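Local structure of uncharacterized protein (Pseudomonas aeruginosa PAO1, 4R1D) at residues T43-R48 / D96-S101; A47-L52 / E77-L82; H106-K111 / R131-R136; R70-G75 / D117-A122. The protein binds the type VI secretion lipase Tle4 as its cognate immunity protein and thereby probably protects the bacterium from its own effector. All coordinates share one frame; numbering follows the deposited sequence.

Interaction 1: residues T43-R48 / D96-S101; sequences TELAAR and DTYVTS
Helix-on-sheet packing in the N-terminal immunity domain brings Leu45 and Arg48, one turn apart on helix 42-58, against Tyr98 of strand 92-100. The two short segments run nearly antiparallel, at 167°, with their axes 10.9 Å apart. Leu45 supplies the apolar part: with CG anti to the backbone N (chi1 -179°) its branches swing to the sheet, CD1 coming obliquely to within 3.9 Å of Tyr98 CD1 and CD2 reaching 4.5 Å from Thr100 CG2. Arg48 lays its methylene CD 3.8 Å from Tyr98 CE1, its chain crossing the phenol at about a right angle. The polar end of the arginine carries on past the ring, where NE forms a salt bridge with Asp40 and NH1 donates to a water at 2.9 Å. That water in turn donates to Tyr98 OH, again at 2.9 Å. Tyr98 OH itself donates to Asp96 OD2 at 2.6 Å, meeting it from above the carboxylate plane. Asp96 OD2 also pairs with Arg109, which may stabilise its negative charge. Tyr98 OH thus both accepts and donates, and the water-mediated polar chain from Arg48 to Asp96 is consistent with a restrained phenol beside the helix.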
loop_
_atom_site.group_PDB
_atom_site.type_symbol
_atom_site.label_atom_id
_atom_site.label_comp_id
_atom_site.label_asym_id
_atom_site.label_seq_id
_atom_site.Cartn_x
_atom_site.Cartn_y
_atom_site.Cartn_z
ATOM N N THR B 43 -3.149 -24.383 27.593
ATOM C CA THR B 43 -3.607 -25.497 26.763
ATOM C C THR B 43 -3.986 -25.006 25.367
ATOM O O THR B 43 -3.742 -25.683 24.367
ATOM C CB THR B 43 -4.800 -26.248 27.390
ATOM O OG1 THR B 43 -5.981 -25.437 27.317
ATOM C CG2 THR B 43 -4.500 -26.598 28.839
ATOM N N GLU B 44 -4.583 -23.822 25.307
ATOM C CA GLU B 44 -4.923 -23.199 24.035
ATOM C C GLU B 44 -3.669 -22.883 23.218
ATOM O O GLU B 44 -3.641 -23.121 22.005
ATOM C CB GLU B 44 -5.745 -21.929 24.258
ATOM C CG GLU B 44 -7.114 -22.171 24.873
ATOM C CD GLU B 44 -7.839 -20.879 25.213
ATOM O OE1 GLU B 44 -7.190 -19.953 25.746
ATOM O OE2 GLU B 44 -9.057 -20.787 24.946
ATOM N N LEU B 45 -2.638 -22.359 23.880
ATOM C CA LEU B 45 -1.380 -22.047 23.197
ATOM C C LEU B 45 -0.745 -23.303 22.610
ATOM O O LEU B 45 -0.302 -23.302 21.465
ATOM C CB LEU B 45 -0.379 -21.370 24.133
ATOM C CG LEU B 45 0.924 -21.014 23.401
ATOM C CD1 LEU B 45 0.699 -19.849 22.433
ATOM C CD2 LEU B 45 2.073 -20.708 24.352
ATOM N N ALA B 46 -0.698 -24.371 23.400
ATOM C CA ALA B 46 -0.119 -25.631 22.938
ATOM C C ALA B 46 -0.820 -26.111 21.682
ATOM O O ALA B 46 -0.176 -26.563 20.732
ATOM C CB ALA B 46 -0.206 -26.695 24.031
ATOM N N ALA B 47 -2.144 -26.011 21.687
ATOM C CA ALA B 47 -2.963 -26.479 20.578
ATOM C C ALA B 47 -2.781 -25.585 19.356
ATOM O O ALA B 47 -2.779 -26.060 18.217
ATOM C CB ALA B 47 -4.428 -26.524 20.993
ATOM N N ARG B 48 -2.639 -24.285 19.602
ATOM C CA ARG B 48 -2.368 -23.316 18.541
ATOM C C ARG B 48 -1.065 -23.652 17.810
ATOM O O ARG B 48 -1.012 -23.678 16.576
ATOM C CB ARG B 48 -2.271 -21.903 19.132
ATOM C CG ARG B 48 -1.666 -20.872 18.182
ATOM C CD ARG B 48 -1.230 -19.607 18.923
ATOM N NE ARG B 48 -2.348 -18.841 19.479
ATOM C CZ ARG B 48 -2.923 -17.801 18.879
ATOM N NH1 ARG B 48 -2.509 -17.395 17.681
ATOM N NH2 ARG B 48 -3.928 -17.169 19.473
ATOM N N ASP B 96 8.521 -18.375 13.544
ATOM C CA ASP B 96 7.335 -18.018 14.322
ATOM C C ASP B 96 7.570 -18.397 15.790
ATOM O O ASP B 96 7.417 -19.566 16.158
ATOM C CB ASP B 96 6.147 -18.783 13.754
ATOM C CG ASP B 96 4.805 -18.288 14.278
ATOM O OD1 ASP B 96 4.802 -17.277 14.988
ATOM O OD2 ASP B 96 3.771 -18.921 13.950
ATOM N N THR B 97 7.955 -17.430 16.622
ATOM C CA THR B 97 8.290 -17.731 18.022
ATOM C C THR B 97 7.137 -17.478 18.983
ATOM O O THR B 97 6.432 -16.465 18.888
ATOM C CB THR B 97 9.506 -16.944 18.548
ATOM O OG1 THR B 97 9.174 -15.559 18.664
ATOM C CG2 THR B 97 10.750 -17.130 17.654
ATOM N N TYR B 98 6.963 -18.404 19.917
ATOM C CA TYR B 98 5.979 -18.257 20.980
ATOM C C TYR B 98 6.733 -18.217 22.298
ATOM O O TYR B 98 7.611 -19.046 22.553
ATOM C CB TYR B 98 4.975 -19.411 20.920
ATOM C CG TYR B 98 4.233 -19.396 19.609
ATOM C CD1 TYR B 98 3.038 -18.716 19.487
ATOM C CD2 TYR B 98 4.774 -19.989 18.465
ATOM C CE1 TYR B 98 2.366 -18.655 18.282
ATOM C CE2 TYR B 98 4.107 -19.934 17.252
ATOM C CZ TYR B 98 2.903 -19.260 17.170
ATOM O OH TYR B 98 2.214 -19.187 15.983
ATOM N N VAL B 99 6.419 -17.230 23.120
ATOM C CA VAL B 99 7.206 -16.997 24.328
ATOM C C VAL B 99 6.296 -16.531 25.448
ATOM O O VAL B 99 5.292 -15.858 25.203
ATOM C CB VAL B 99 8.336 -15.969 24.081
ATOM C CG1 VAL B 99 7.769 -14.601 23.706
ATOM C CG2 VAL B 99 9.259 -15.870 25.294
ATOM N N THR B 100 6.641 -16.904 26.676
ATOM C CA THR B 100 5.813 -16.592 27.832
ATOM C C THR B 100 6.566 -15.754 28.854
ATOM O O THR B 100 7.771 -15.883 29.007
ATOM C CB THR B 100 5.336 -17.886 28.514
ATOM O OG1 THR B 100 6.473 -18.698 28.833
ATOM C CG2 THR B 100 4.422 -18.655 27.584
ATOM N N SER B 101 5.846 -14.890 29.559
ATOM C CA SER B 101 6.448 -14.095 30.617
ATOM C C SER B 101 6.559 -14.932 31.889
ATOM O O SER B 101 5.858 -15.939 32.041
ATOM C CB SER B 101 5.590 -12.860 30.887
ATOM O OG SER B 101 4.239 -13.244 31.089
HETATM O O HOH W 1 -0.568 -18.468 15.852
#

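Interaction 2: residues A47-L52 / E77-L82; sequences ARVDRL and ESVGLL
The segments around Val49 and Leu81 run almost parallel, at 18° with axes 9.9 Å apart, so that one helical turn follows the course of a strand. This is alpha-on-beta packing: helix 42-58 of the immunity domain lies over strand 79-84, whose neighbours in the sheet are strands 68-73 and 92-100. The strand presents Val79 and Leu81, two residues apart and both directed at the helix, while Gly80 between them is bonded through its backbone to Ile72 of strand 68-73. The helix answers with Val49 and Leu52, spaced three residues so that they share one side. Val49 is the common partner of both strand residues. Its CG1, which a chi1 of 171° turns away from the backbone N, lies 4.2 Å from Val79 CG2 and 4.1 Å from Leu81 CD2, the side chains of Val49 and Leu81 crossing at a slant. Beyond this contact Leu52 continues onto Asp96 and Tyr98, and Leu81 also meets Phe68 and Lys71, so the packing spreads to the neighbouring strands 92-100 and 68-73. The two branches of Leu81 divide the work: CD2 faces the valine, whereas CD1 reaches the helix itself, 3.7 Å from Val49 O and 3.7 Å from Leu52 CB.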
loop_
_atom_site.group_PDB
_atom_site.type_symbol
_atom_site.label_atom_id
_atom_site.label_comp_id
_atom_site.label_asym_id
_atom_site.label_seq_id
_atom_site.Cartn_x
_atom_site.Cartn_y
_atom_site.Cartn_z
ATOM N N ALA B 47 -2.144 -26.011 21.687
ATOM C CA ALA B 47 -2.963 -26.479 20.578
ATOM C C ALA B 47 -2.781 -25.585 19.356
ATOM O O ALA B 47 -2.779 -26.060 18.217
ATOM C CB ALA B 47 -4.428 -26.524 20.993
ATOM N N ARG B 48 -2.639 -24.285 19.602
ATOM C CA ARG B 48 -2.368 -23.316 18.541
ATOM C C ARG B 48 -1.065 -23.652 17.810
ATOM O O ARG B 48 -1.012 -23.678 16.576
ATOM C CB ARG B 48 -2.271 -21.903 19.132
ATOM C CG ARG B 48 -1.666 -20.872 18.182
ATOM C CD ARG B 48 -1.230 -19.607 18.923
ATOM N NE ARG B 48 -2.348 -18.841 19.479
ATOM C CZ ARG B 48 -2.923 -17.801 18.879
ATOM N NH1 ARG B 48 -2.509 -17.395 17.681
ATOM N NH2 ARG B 48 -3.928 -17.169 19.473
ATOM N N VAL B 49 -0.013 -23.894 18.580
ATOM C CA VAL B 49 1.304 -24.185 18.012
ATOM C C VAL B 49 1.341 -25.526 17.281
ATOM O O VAL B 49 1.885 -25.625 16.176
ATOM C CB VAL B 49 2.392 -24.135 19.092
ATOM C CG1 VAL B 49 3.723 -24.649 18.551
ATOM C CG2 VAL B 49 2.531 -22.720 19.624
ATOM N N ASP B 50 0.759 -26.556 17.889
ATOM C CA ASP B 50 0.700 -27.871 17.250
ATOM C C ASP B 50 -0.105 -27.794 15.964
ATOM O O ASP B 50 0.243 -28.427 14.972
ATOM C CB ASP B 50 0.088 -28.927 18.178
ATOM C CG ASP B 50 1.015 -29.328 19.309
ATOM O OD1 ASP B 50 2.235 -29.083 19.212
ATOM O OD2 ASP B 50 0.520 -29.909 20.298
ATOM N N ARG B 51 -1.191 -27.024 15.986
ATOM C CA ARG B 51 -2.058 -26.889 14.822
ATOM C C ARG B 51 -1.305 -26.297 13.639
ATOM O O ARG B 51 -1.462 -26.739 12.500
ATOM C CB ARG B 51 -3.250 -25.990 15.149
ATOM C CG ARG B 51 -4.232 -25.810 14.004
ATOM C CD ARG B 51 -5.185 -24.647 14.278
ATOM N NE ARG B 51 -4.902 -23.512 13.401
ATOM C CZ ARG B 51 -4.029 -22.543 13.671
ATOM N NH1 ARG B 51 -3.340 -22.547 14.811
ATOM N NH2 ARG B 51 -3.844 -21.565 12.795
ATOM N N LEU B 52 -0.506 -25.271 13.918
ATOM C CA LEU B 52 0.271 -24.600 12.886
ATOM C C LEU B 52 1.371 -25.490 12.342
ATOM O O LEU B 52 1.624 -25.501 11.137
ATOM C CB LEU B 52 0.905 -23.322 13.429
ATOM C CG LEU B 52 0.129 -22.030 13.219
ATOM C CD1 LEU B 52 0.915 -20.875 13.816
ATOM C CD2 LEU B 52 -0.126 -21.814 11.724
ATOM N N GLU B 77 10.392 -22.889 28.265
ATOM C CA GLU B 77 9.139 -23.262 27.586
ATOM C C GLU B 77 8.799 -22.481 26.314
ATOM O O GLU B 77 7.708 -22.618 25.777
ATOM C CB GLU B 77 7.924 -23.305 28.531
ATOM C CG GLU B 77 7.926 -22.315 29.673
ATOM C CD GLU B 77 8.659 -22.849 30.883
ATOM O OE1 GLU B 77 9.091 -22.039 31.728
ATOM O OE2 GLU B 77 8.801 -24.088 30.987
ATOM N N SER B 78 9.739 -21.685 25.828
ATOM C CA SER B 78 9.517 -20.950 24.591
ATOM C C SER B 78 9.889 -21.820 23.397
ATOM O O SER B 78 10.865 -22.571 23.456
ATOM C CB SER B 78 10.329 -19.655 24.599
ATOM O OG SER B 78 10.185 -18.969 23.369
ATOM N N VAL B 79 9.110 -21.725 22.317
ATOM C CA VAL B 79 9.373 -22.521 21.123
ATOM C C VAL B 79 9.263 -21.700 19.837
ATOM O O VAL B 79 8.641 -20.634 19.808
ATOM C CB VAL B 79 8.406 -23.723 21.013
ATOM C CG1 VAL B 79 8.546 -24.636 22.235
ATOM C CG2 VAL B 79 6.970 -23.240 20.863
ATOM N N GLY B 80 9.859 -22.212 18.771
ATOM C CA GLY B 80 9.727 -21.583 17.470
ATOM C C GLY B 80 9.402 -22.580 16.383
ATOM O O GLY B 80 9.883 -23.712 16.406
ATOM N N LEU B 81 8.570 -22.170 15.432
ATOM C CA LEU B 81 8.339 -22.958 14.234
ATOM C C LEU B 81 9.112 -22.312 13.098
ATOM O O LEU B 81 8.924 -21.136 12.805
ATOM C CB LEU B 81 6.843 -23.015 13.884
ATOM C CG LEU B 81 5.907 -23.565 14.972
ATOM C CD1 LEU B 81 4.444 -23.475 14.560
ATOM C CD2 LEU B 81 6.279 -25.008 15.329
ATOM N N LEU B 82 9.992 -23.083 12.472
ATOM C CA LEU B 82 10.803 -22.578 11.375
ATOM C C LEU B 82 10.328 -23.187 10.073
ATOM O O LEU B 82 10.285 -24.418 9.921
ATOM C CB LEU B 82 12.278 -22.927 11.606
ATOM C CG LEU B 82 13.276 -22.248 10.665
ATOM C CD1 LEU B 82 13.447 -20.800 11.050
ATOM C CD2 LEU B 82 14.618 -22.972 10.751
#

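Interaction 3: residues H106-K111 / R131-R136; sequences HVYRWK and RNLRSR
Tyr108 OH is held by a hydrogen bond to the backbone O of Asp150, and the ring anchored in this way is the one against which Leu133 packs. Leu133 is the first residue to leave helical geometry at the end of helix 119-132. There the chain turns directly into the short strand 133-135, which pairs with strand 152-155 in a separate small sheet. The contact therefore joins strand 107-115 to the exit of the helix. In Leu133 a chi1 of -166° places CG opposite the backbone N, and one branch runs obliquely to the ring: CD2 lies 3.6 Å from Tyr108 CD2 and 3.8 Å from Tyr108 CE2, along that side of the phenol. The other half of the contact is looser. His106 and Ser135 have their CA atoms 7.4 Å apart, and Ser135 CB meets the imidazole at its edge, near the ring plane, 4.1 Å from His106 CD2. The serine hydroxyl is occupied elsewhere, bonding to the backbone N of Thr104, and the imidazole also meets the ring of His151. On the same strand, Trp110 makes a cation-pi contact with Arg397 of the neighbouring Tle4 chain, so this strand bears on the effector as well as on the protein's own core. The apolar pair of Leu133 and Tyr108 carries the closer contact, with van der Waals contact at His106 and Ser135, while the polar ends of Tyr108 and Ser135 are tied to the loop residues Asp150 and Thr104.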
loop_
_atom_site.group_PDB
_atom_site.type_symbol
_atom_site.label_atom_id
_atom_site.label_comp_id
_atom_site.label_asym_id
_atom_site.label_seq_id
_atom_site.Cartn_x
_atom_site.Cartn_y
_atom_site.Cartn_z
ATOM N N HIS B 106 1.981 -15.229 30.665
ATOM C CA HIS B 106 1.242 -14.590 29.582
ATOM C C HIS B 106 1.920 -15.057 28.311
ATOM O O HIS B 106 3.136 -15.252 28.296
ATOM C CB HIS B 106 1.337 -13.062 29.640
ATOM C CG HIS B 106 0.836 -12.469 30.918
ATOM N ND1 HIS B 106 -0.501 -12.452 31.257
ATOM C CD2 HIS B 106 1.492 -11.864 31.935
ATOM C CE1 HIS B 106 -0.646 -11.863 32.431
ATOM N NE2 HIS B 106 0.548 -11.500 32.866
ATOM N N VAL B 107 1.145 -15.212 27.251
ATOM C CA VAL B 107 1.678 -15.730 25.994
ATOM C C VAL B 107 1.849 -14.650 24.933
ATOM O O VAL B 107 1.034 -13.743 24.842
ATOM C CB VAL B 107 0.760 -16.824 25.441
ATOM C CG1 VAL B 107 0.631 -16.703 23.944
ATOM C CG2 VAL B 107 1.308 -18.165 25.800
ATOM N N TYR B 108 2.915 -14.761 24.140
ATOM C CA TYR B 108 3.178 -13.818 23.056
ATOM C C TYR B 108 3.599 -14.536 21.791
ATOM O O TYR B 108 4.260 -15.575 21.852
ATOM C CB TYR B 108 4.280 -12.834 23.462
ATOM C CG TYR B 108 3.952 -12.104 24.735
ATOM C CD1 TYR B 108 3.420 -10.820 24.710
ATOM C CD2 TYR B 108 4.136 -12.723 25.969
ATOM C CE1 TYR B 108 3.105 -10.163 25.878
ATOM C CE2 TYR B 108 3.817 -12.083 27.129
ATOM C CZ TYR B 108 3.307 -10.806 27.088
ATOM O OH TYR B 108 3.003 -10.180 28.275
ATOM N N ARG B 109 3.233 -13.960 20.647
ATOM C CA ARG B 109 3.696 -14.452 19.360
ATOM C C ARG B 109 4.618 -13.401 18.747
ATOM O O ARG B 109 4.273 -12.229 18.703
ATOM C CB ARG B 109 2.519 -14.702 18.423
ATOM C CG ARG B 109 2.943 -15.220 17.066
ATOM C CD ARG B 109 1.765 -15.315 16.107
ATOM N NE ARG B 109 2.064 -16.203 14.986
ATOM C CZ ARG B 109 1.238 -16.433 13.969
ATOM N NH1 ARG B 109 0.061 -15.830 13.916
ATOM N NH2 ARG B 109 1.593 -17.270 12.997
ATOM N N TRP B 110 5.791 -13.824 18.291
ATOM C CA TRP B 110 6.746 -12.904 17.702
ATOM C C TRP B 110 7.301 -13.561 16.446
ATOM O O TRP B 110 8.191 -14.415 16.513
ATOM C CB TRP B 110 7.862 -12.576 18.695
ATOM C CG TRP B 110 8.906 -11.652 18.118
ATOM C CD1 TRP B 110 8.691 -10.475 17.448
ATOM C CD2 TRP B 110 10.326 -11.835 18.163
ATOM N NE1 TRP B 110 9.903 -9.908 17.077
ATOM C CE2 TRP B 110 10.917 -10.726 17.502
ATOM C CE3 TRP B 110 11.157 -12.823 18.703
ATOM C CZ2 TRP B 110 12.293 -10.585 17.369
ATOM C CZ3 TRP B 110 12.543 -12.674 18.566
ATOM C CH2 TRP B 110 13.087 -11.565 17.909
ATOM N N LYS B 111 6.750 -13.185 15.300
ATOM C CA LYS B 111 7.044 -13.899 14.062
ATOM C C LYS B 111 7.693 -12.982 13.045
ATOM O O LYS B 111 7.254 -11.853 12.841
ATOM C CB LYS B 111 5.759 -14.491 13.471
ATOM C CG LYS B 111 5.951 -15.196 12.122
ATOM C CD LYS B 111 4.628 -15.699 11.568
ATOM C CE LYS B 111 3.674 -14.556 11.274
ATOM N NZ LYS B 111 2.423 -15.029 10.615
ATOM N N ARG B 131 14.529 -15.779 28.354
ATOM C CA ARG B 131 15.130 -15.507 29.659
ATOM C C ARG B 131 14.686 -14.167 30.228
ATOM O O ARG B 131 14.514 -14.038 31.438
ATOM C CB ARG B 131 16.661 -15.519 29.584
ATOM C CG ARG B 131 17.273 -16.884 29.321
ATOM C CD ARG B 131 18.780 -16.879 29.574
ATOM N NE ARG B 131 19.510 -16.009 28.655
ATOM C CZ ARG B 131 19.989 -16.398 27.477
ATOM N NH1 ARG B 131 19.810 -17.647 27.066
ATOM N NH2 ARG B 131 20.645 -15.537 26.709
ATOM N N ASN B 132 14.505 -13.175 29.355
ATOM C CA ASN B 132 14.314 -11.793 29.789
ATOM C C ASN B 132 12.860 -11.320 29.912
ATOM O O ASN B 132 12.614 -10.221 30.410
ATOM C CB ASN B 132 15.054 -10.829 28.849
ATOM C CG ASN B 132 16.558 -11.098 28.775
ATOM O OD1 ASN B 132 17.165 -11.636 29.707
ATOM N ND2 ASN B 132 17.165 -10.701 27.665
ATOM N N LEU B 133 11.902 -12.123 29.461
ATOM C CA LEU B 133 10.508 -11.658 29.433
ATOM C C LEU B 133 9.866 -11.749 30.823
ATOM O O LEU B 133 9.537 -12.832 31.280
ATOM C CB LEU B 133 9.685 -12.434 28.400
ATOM C CG LEU B 133 8.321 -11.820 28.054
ATOM C CD1 LEU B 133 8.466 -10.365 27.612
ATOM C CD2 LEU B 133 7.594 -12.634 26.989
ATOM N N ARG B 134 9.701 -10.602 31.480
ATOM C CA ARG B 134 9.216 -10.559 32.861
ATOM C C ARG B 134 7.781 -10.058 32.897
ATOM O O ARG B 134 7.449 -9.080 32.239
ATOM C CB ARG B 134 10.072 -9.608 33.699
ATOM C CG ARG B 134 11.559 -9.917 33.716
ATOM C CD ARG B 134 11.930 -10.942 34.778
ATOM N NE ARG B 134 13.311 -10.760 35.221
ATOM C CZ ARG B 134 14.363 -11.379 34.690
ATOM N NH1 ARG B 134 14.200 -12.238 33.692
ATOM N NH2 ARG B 134 15.581 -11.143 35.163
ATOM N N SER B 135 6.928 -10.712 33.677
ATOM C CA SER B 135 5.545 -10.256 33.803
ATOM C C SER B 135 5.432 -8.980 34.654
ATOM O O SER B 135 6.275 -8.720 35.531
ATOM C CB SER B 135 4.695 -11.369 34.417
ATOM O OG SER B 135 5.273 -11.782 35.648
ATOM N N ARG B 136 4.391 -8.188 34.396
ATOM C CA ARG B 136 4.038 -7.047 35.234
ATOM C C ARG B 136 2.520 -6.865 35.170
ATOM O O ARG B 136 1.881 -7.303 34.215
ATOM C CB ARG B 136 4.754 -5.757 34.775
ATOM C CG ARG B 136 4.203 -5.159 33.466
ATOM C CD ARG B 136 4.984 -3.930 32.966
ATOM N NE ARG B 136 4.433 -3.533 31.669
ATOM C CZ ARG B 136 3.547 -2.554 31.488
ATOM N NH1 ARG B 136 3.139 -1.819 32.510
ATOM N NH2 ARG B 136 3.078 -2.300 30.272
#

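Interaction 4: residues R70-G75 / D117-A122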
loop_
_atom_site.group_PDB
_atom_site.type_symbol
_atom_site.label_atom_id
_atom_site.label_comp_id
_atom_site.label_asym_id
_atom_site.label_seq_id
_atom_site.Cartn_x
_atom_site.Cartn_y
_atom_site.Cartn_z
ATOM N N ARG B 70 11.738 -27.088 11.053
ATOM C CA ARG B 70 11.934 -27.632 12.392
ATOM C C ARG B 70 11.211 -26.848 13.466
ATOM O O ARG B 70 10.900 -25.667 13.299
ATOM C CB ARG B 70 13.430 -27.725 12.741
ATOM C CG ARG B 70 14.230 -26.447 12.513
ATOM C CD ARG B 70 15.736 -26.697 12.660
ATOM N NE ARG B 70 16.521 -25.815 11.792
ATOM C CZ ARG B 70 16.730 -26.032 10.496
ATOM N NH1 ARG B 70 16.217 -27.109 9.910
ATOM N NH2 ARG B 70 17.447 -25.180 9.777
ATOM N N LYS B 71 10.936 -27.527 14.572
ATOM C CA LYS B 71 10.478 -26.868 15.776
ATOM C C LYS B 71 11.668 -26.715 16.711
ATOM O O LYS B 71 12.355 -27.693 17.018
ATOM C CB LYS B 71 9.377 -27.684 16.438
ATOM C CG LYS B 71 8.746 -27.008 17.637
ATOM C CD LYS B 71 7.635 -27.873 18.205
ATOM C CE LYS B 71 7.059 -27.275 19.471
ATOM N NZ LYS B 71 6.050 -28.192 20.070
ATOM N N ILE B 72 11.924 -25.481 17.140
ATOM C CA ILE B 72 13.073 -25.174 17.970
ATOM C C ILE B 72 12.665 -24.890 19.413
ATOM O O ILE B 72 11.710 -24.156 19.666
ATOM C CB ILE B 72 13.871 -23.977 17.397
ATOM C CG1 ILE B 72 14.385 -24.312 15.990
ATOM C CG2 ILE B 72 15.027 -23.603 18.314
ATOM C CD1 ILE B 72 14.893 -23.113 15.214
ATOM N N ASP B 73 13.404 -25.476 20.353
ATOM C CA ASP B 73 13.174 -25.262 21.782
ATOM C C ASP B 73 14.128 -24.186 22.293
ATOM O O ASP B 73 15.343 -24.389 22.313
ATOM C CB ASP B 73 13.377 -26.582 22.540
ATOM C CG ASP B 73 13.124 -26.453 24.040
ATOM O OD1 ASP B 73 12.517 -25.453 24.478
ATOM O OD2 ASP B 73 13.527 -27.370 24.788
ATOM N N PHE B 74 13.587 -23.033 22.686
ATOM C CA PHE B 74 14.413 -21.900 23.094
ATOM C C PHE B 74 14.715 -21.887 24.588
ATOM O O PHE B 74 15.256 -20.908 25.104
ATOM C CB PHE B 74 13.742 -20.565 22.728
ATOM C CG PHE B 74 13.532 -20.369 21.249
ATOM C CD1 PHE B 74 14.607 -20.378 20.384
ATOM C CD2 PHE B 74 12.262 -20.150 20.734
ATOM C CE1 PHE B 74 14.429 -20.188 19.020
ATOM C CE2 PHE B 74 12.073 -19.958 19.366
ATOM C CZ PHE B 74 13.153 -19.978 18.512
ATOM N N GLY B 75 14.362 -22.965 25.279
ATOM C CA GLY B 75 14.440 -22.986 26.727
ATOM C C GLY B 75 13.300 -22.171 27.315
ATOM O O GLY B 75 12.601 -21.454 26.591
ATOM N N ASP B 117 21.576 -18.040 6.700
ATOM C CA ASP B 117 22.938 -17.987 7.220
ATOM C C ASP B 117 23.038 -17.189 8.519
ATOM O O ASP B 117 24.134 -16.943 9.025
ATOM C CB ASP B 117 23.919 -17.469 6.160
ATOM C CG ASP B 117 23.710 -16.010 5.827
ATOM O OD1 ASP B 117 22.737 -15.407 6.327
ATOM O OD2 ASP B 117 24.521 -15.464 5.049
ATOM N N ARG B 118 21.885 -16.805 9.068
ATOM C CA ARG B 118 21.856 -16.143 10.368
ATOM C C ARG B 118 21.055 -16.921 11.403
ATOM O O ARG B 118 20.694 -16.370 12.449
ATOM C CB ARG B 118 21.281 -14.732 10.235
ATOM C CG ARG B 118 22.125 -13.829 9.361
ATOM C CD ARG B 118 21.649 -12.400 9.412
ATOM N NE ARG B 118 22.262 -11.618 8.346
ATOM C CZ ARG B 118 22.660 -10.363 8.478
ATOM N NH1 ARG B 118 22.512 -9.741 9.640
ATOM N NH2 ARG B 118 23.202 -9.732 7.444
ATOM N N GLU B 119 20.789 -18.193 11.120
ATOM C CA GLU B 119 19.898 -18.986 11.956
ATOM C C GLU B 119 20.322 -19.080 13.422
ATOM O O GLU B 119 19.496 -18.911 14.320
ATOM C CB GLU B 119 19.689 -20.390 11.388
ATOM C CG GLU B 119 18.651 -21.187 12.182
ATOM C CD GLU B 119 18.454 -22.607 11.685
ATOM O OE1 GLU B 119 18.962 -22.948 10.597
ATOM O OE2 GLU B 119 17.788 -23.388 12.395
ATOM N N GLN B 120 21.594 -19.375 13.667
ATOM C CA GLN B 120 22.081 -19.526 15.037
ATOM C C GLN B 120 21.914 -18.223 15.806
ATOM O O GLN B 120 21.571 -18.226 16.991
ATOM C CB GLN B 120 23.558 -19.934 15.053
ATOM C CG GLN B 120 23.868 -21.254 14.374
ATOM C CD GLN B 120 25.363 -21.435 14.131
ATOM O OE1 GLN B 120 25.885 -21.052 13.078
ATOM N NE2 GLN B 120 26.058 -22.011 15.109
ATOM N N HIS B 121 22.176 -17.110 15.130
ATOM C CA HIS B 121 22.043 -15.799 15.749
ATOM C C HIS B 121 20.594 -15.527 16.139
ATOM O O HIS B 121 20.314 -15.064 17.245
ATOM C CB HIS B 121 22.544 -14.698 14.818
ATOM C CG HIS B 121 22.350 -13.322 15.374
ATOM N ND1 HIS B 121 22.921 -12.916 16.561
ATOM C CD2 HIS B 121 21.625 -12.272 14.924
ATOM C CE1 HIS B 121 22.565 -11.668 16.812
ATOM N NE2 HIS B 121 21.781 -11.255 15.833
ATOM N N ALA B 122 19.674 -15.812 15.224
ATOM C CA ALA B 122 18.246 -15.673 15.524
ATOM C C ALA B 122 17.866 -16.526 16.734
ATOM O O ALA B 122 17.128 -16.084 17.618
ATOM C CB ALA B 122 17.412 -16.075 14.317
#
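Arg70 and Glu119 meet in a two-pronged salt bridge joining strand 68-73 to the first turn of helix 119-132. The arginine grips side-on, using NE and one terminal nitrogen. Its NE donates to Glu119 OE2 at 2.8 Å and its NH2 to Glu119 OE1, also at 2.8 Å, both bonds at 162°. The NE bond lies in the guanidinium plane and uses the syn lone pair of OE2; the NH2 donor meets OE1 on the syn side but 22° out of the carboxylate plane. The two flat groups are nearly coplanar, and their slight tilt goes with this out-of-plane approach at OE1. Glu119 reaches out on an extended chain, while Arg70 approaches from the opposite direction and bends at chi3. Ile72 CD1 borders the ion pair, 4.1 Å from Glu119 OE2. Asp73 OD1 accepts from Gly75 N at 3.2 Å, forming an Asx turn. The helix start also faces the effector: Arg118, the N-cap residue, bonds through NH1 to backbone oxygens of Lys393 and Leu396 of the Tle4 chain, and His121 NE2 bonds to Gly395 O of that chain. Each oxygen of the glutamate thus receives an arginine N-H, and a carboxylate in the first turn may also interact favourably with the helix dipole, so the ion pair ties the sheet edge to the helix end bearing these Tle4-binding residues.

Two helices cover the strands from either side, and the four contacts divide between them. Interactions 1 and 2, whose centres are 6 Å apart, share helix 42-58 and place it over adjacent strands. Interactions 3 and 4 involve the two ends of helix 119-132; their centres are about 17 Å apart and their nearest atoms about 6 Å. Backbone pairing knits the sets together: Val99 O to Tyr108 N, 2.8 Å, links interaction 1 to interaction 3, and Gly80 O to Ile72 N, 2.8 Å, links interaction 2 to interaction 4. Interactions 3 and 4 also include residues that reach Tle4, whereas no effector atom touches the segments of interactions 1 and 2.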